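Local structure of packaging enzyme P4 (Pseudomonas phage phi6, 4BLO) at the interface of chains A and B. The protein hydrolyses nucleoside triphosphates as a hexameric RecA-type helicase motor, which powers the packaging of viral RNA into the phage procapsid. Coordinates in Å, arbitrary orientation; residue numbers count along the deposited sequence, not the author numbering. Chains: chain A/B, Packaging enzyme P4.

Contact 1: the interface of chains A and B. Residues chain A 104-107; chain B 152, 157.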
# COMPACT_ATOMS: atom_id res chain seq x y z
N ALA A 104 -34.33 -14.03 -15.07
CA ALA A 104 -35.65 -14.18 -14.48
C ALA A 104 -36.29 -15.52 -14.90
O ALA A 104 -37.04 -16.12 -14.12
CB ALA A 104 -36.53 -13.03 -14.90
N ARG A 105 -35.97 -15.99 -16.11
CA ARG A 105 -36.45 -17.26 -16.65
C ARG A 105 -35.54 -18.42 -16.20
O ARG A 105 -34.49 -18.17 -15.59
CB ARG A 105 -36.55 -17.19 -18.19
CG ARG A 105 -35.26 -16.82 -18.89
CD ARG A 105 -35.31 -17.02 -20.39
NE ARG A 105 -34.01 -16.76 -21.01
CZ ARG A 105 -33.08 -17.69 -21.20
NH1 ARG A 105 -33.28 -18.94 -20.80
NH2 ARG A 105 -31.92 -17.37 -21.77
N LYS A 106 -35.95 -19.67 -16.49
CA LYS A 106 -35.16 -20.87 -16.21
C LYS A 106 -33.97 -20.90 -17.19
O LYS A 106 -34.18 -20.64 -18.38
CB LYS A 106 -36.03 -22.14 -16.36
CG LYS A 106 -35.35 -23.42 -15.90
CD LYS A 106 -36.35 -24.41 -15.29
CE LYS A 106 -35.65 -25.47 -14.48
NZ LYS A 106 -36.59 -26.22 -13.59
N PRO A 107 -32.71 -21.14 -16.74
CA PRO A 107 -31.60 -21.16 -17.70
C PRO A 107 -31.65 -22.40 -18.59
O PRO A 107 -32.17 -23.45 -18.17
CB PRO A 107 -30.34 -21.16 -16.82
CG PRO A 107 -30.81 -21.12 -15.42
CD PRO A 107 -32.25 -21.47 -15.38
N ALA B 152 -26.75 -18.30 -10.87
CA ALA B 152 -28.07 -18.83 -11.21
C ALA B 152 -28.54 -19.91 -10.22
O ALA B 152 -27.90 -20.96 -10.07
CB ALA B 152 -28.07 -19.38 -12.63
N GLU B 157 -36.11 -17.81 -10.50
CA GLU B 157 -37.34 -18.15 -11.23
C GLU B 157 -38.63 -17.67 -10.50
O GLU B 157 -39.73 -17.75 -11.07
CB GLU B 157 -37.41 -19.65 -11.49
CG GLU B 157 -36.58 -20.08 -12.69
CD GLU B 157 -36.45 -21.59 -12.84
OE1 GLU B 157 -37.50 -22.26 -12.97
OE2 GLU B 157 -35.30 -22.08 -12.87
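The loop of chain A that holds A:Ala104 to A:Pro107 meets the end of the short 3-10 helix 154-157 of chain B, where B:Glu157 reaches across to A:Lys106. The loop around B:Ala152 adds a minor contact. B:Glu157 carries most of the patch on its side, with 72 Å² hidden by chain A. Its CG is anti to its own carbonyl carbon (chi1 -82°), and the chain is extended beyond CG. This delivers the carboxylate to the side chain of A:Lys106. One face of the carboxylate lies against the root of the lysine, with CD of B:Glu157 3.6 Å from CB of A:Lys106. The lysine chain then runs on past the oxygen end of the group. Oxygen OE2 of B:Glu157 is 3.3 Å from CG of A:Lys106. The other oxygen, OE1 of B:Glu157, is 3.4 Å from CD of A:Lys106. The lysine starts with CG anti to the backbone N (chi1 -172°) and bends at chi2, and its tip passes beyond the carboxylate. The amine NZ of A:Lys106 stays 4.1 Å from OE1 of B:Glu157. This is too far to count as a salt bridge, but the opposite charges may still attract each other. The aliphatic part of the lysine thus does the touching. Further back, the carbonyl O of A:Ala104 comes 3.5 Å from CA of B:Glu157, so the loop also follows the root of the glutamate. The ring of A:Pro107 lies more loosely, near the OE2 end. Its CD is 4.0 Å from OE2 of B:Glu157, and its CG faces CB of B:Ala152. The patch joins two neighbouring copies in the deposited six-subunit assembly. It probably helps to hold adjacent subunits of the packaging motor together, through a contact made by van der Waals packing, without a polar bond in this patch.

Contact 2: the interface of chains A and B. Residues chain A 107, 217-218, 221, 252; chain B 151-152.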
# COMPACT_ATOMS: atom_id res chain seq x y z
N PRO A 107 -32.71 -21.14 -16.74
CA PRO A 107 -31.60 -21.16 -17.70
C PRO A 107 -31.65 -22.40 -18.59
O PRO A 107 -32.17 -23.45 -18.17
CB PRO A 107 -30.34 -21.16 -16.82
CG PRO A 107 -30.81 -21.12 -15.42
CD PRO A 107 -32.25 -21.47 -15.38
N SER A 217 -20.00 -16.05 -14.87
CA SER A 217 -20.99 -17.12 -14.89
C SER A 217 -22.36 -16.62 -15.35
O SER A 217 -22.95 -17.24 -16.23
CB SER A 217 -21.11 -17.78 -13.51
OG SER A 217 -21.86 -18.98 -13.59
N ASN A 218 -22.83 -15.48 -14.79
CA ASN A 218 -24.13 -14.90 -15.14
C ASN A 218 -24.14 -14.40 -16.61
O ASN A 218 -25.18 -14.51 -17.27
CB ASN A 218 -24.52 -13.79 -14.17
CG ASN A 218 -24.81 -14.25 -12.76
OD1 ASN A 218 -24.68 -13.48 -11.80
ND2 ASN A 218 -25.21 -15.50 -12.59
N THR A 221 -24.81 -17.45 -18.40
CA THR A 221 -26.18 -17.91 -18.10
C THR A 221 -27.19 -17.14 -18.97
O THR A 221 -28.12 -17.74 -19.52
CB THR A 221 -26.50 -17.75 -16.61
OG1 THR A 221 -25.46 -18.35 -15.83
CG2 THR A 221 -27.85 -18.35 -16.23
N VAL A 252 -21.57 -21.99 -11.48
CA VAL A 252 -22.59 -22.99 -11.81
C VAL A 252 -21.99 -24.42 -11.68
O VAL A 252 -22.67 -25.36 -11.30
CB VAL A 252 -23.18 -22.69 -13.21
CG1 VAL A 252 -23.81 -23.92 -13.84
CG2 VAL A 252 -24.19 -21.55 -13.14
N VAL B 151 -24.97 -16.28 -8.31
CA VAL B 151 -25.02 -17.15 -9.48
C VAL B 151 -26.46 -17.70 -9.68
O VAL B 151 -27.31 -17.53 -8.80
CB VAL B 151 -23.93 -18.24 -9.36
CG1 VAL B 151 -24.42 -19.49 -8.63
CG2 VAL B 151 -23.35 -18.59 -10.72
N ALA B 152 -26.75 -18.30 -10.87
CA ALA B 152 -28.07 -18.83 -11.21
C ALA B 152 -28.54 -19.91 -10.22
O ALA B 152 -27.90 -20.96 -10.07
CB ALA B 152 -28.07 -19.38 -12.63
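The backbone of B:Val151 and B:Ala152 is extended and runs past helix 208-222 of chain A. A:Ser217, A:Asn218 and A:Thr221 turn one side of that helix towards it. A:Val252, from a loop of chain A, closes on B:Val151 from another direction. The two CG2 methyls of A:Val252 and B:Val151 meet at 3.9 Å. The same B:Val151 methyl also touches the helix, with CG2 3.7 Å from CB of A:Ser217. It therefore points into the angle between the helix and the A:Val252 loop. The hydroxyl OG of A:Ser217, anti to its backbone N, faces this methyl too. At A:Asn218 the amide nitrogen does the touching. CG of this residue is anti to its carbonyl carbon (chi1 -67°), which sends the side chain towards chain B. There ND2 of A:Asn218 lies above the plane of the peptide that joins B:Val151 to B:Ala152, and to the side of its N-H. It is 3.5 Å from CA of B:Val151 and is not hydrogen bonded to that peptide. B:Ala152, a residue with 42 Å² hidden by chain A, offers its CB methyl to the next turn of the helix. The meeting is methyl to methyl, with CG2 of A:Thr221 3.8 Å from CB of B:Ala152. The hydroxyl of the threonine is used within its own helix instead. OG1 of A:Thr221 donates a hydrogen bond of 2.8 Å to the carbonyl O of A:Ser217, approaching from 47° above the carbonyl plane.

The C-alpha centres of contact 1 and contact 2 lie about 9 Å apart. Both include A:Pro107 and B:Ala152, so they form one continuous strip of the interface. Contact 1 adds the 3-10 helix 154-157 of chain B, and contact 2 adds helix 208-222 and the A:Val252 loop of chain A. Chain B contributes B:Val151, B:Ala152 and B:Glu157, which lie close together in sequence, to several separate elements of chain A. The interface is not an exact two-fold, so each subunit probably offers a different surface to each neighbour, as in a ring of six.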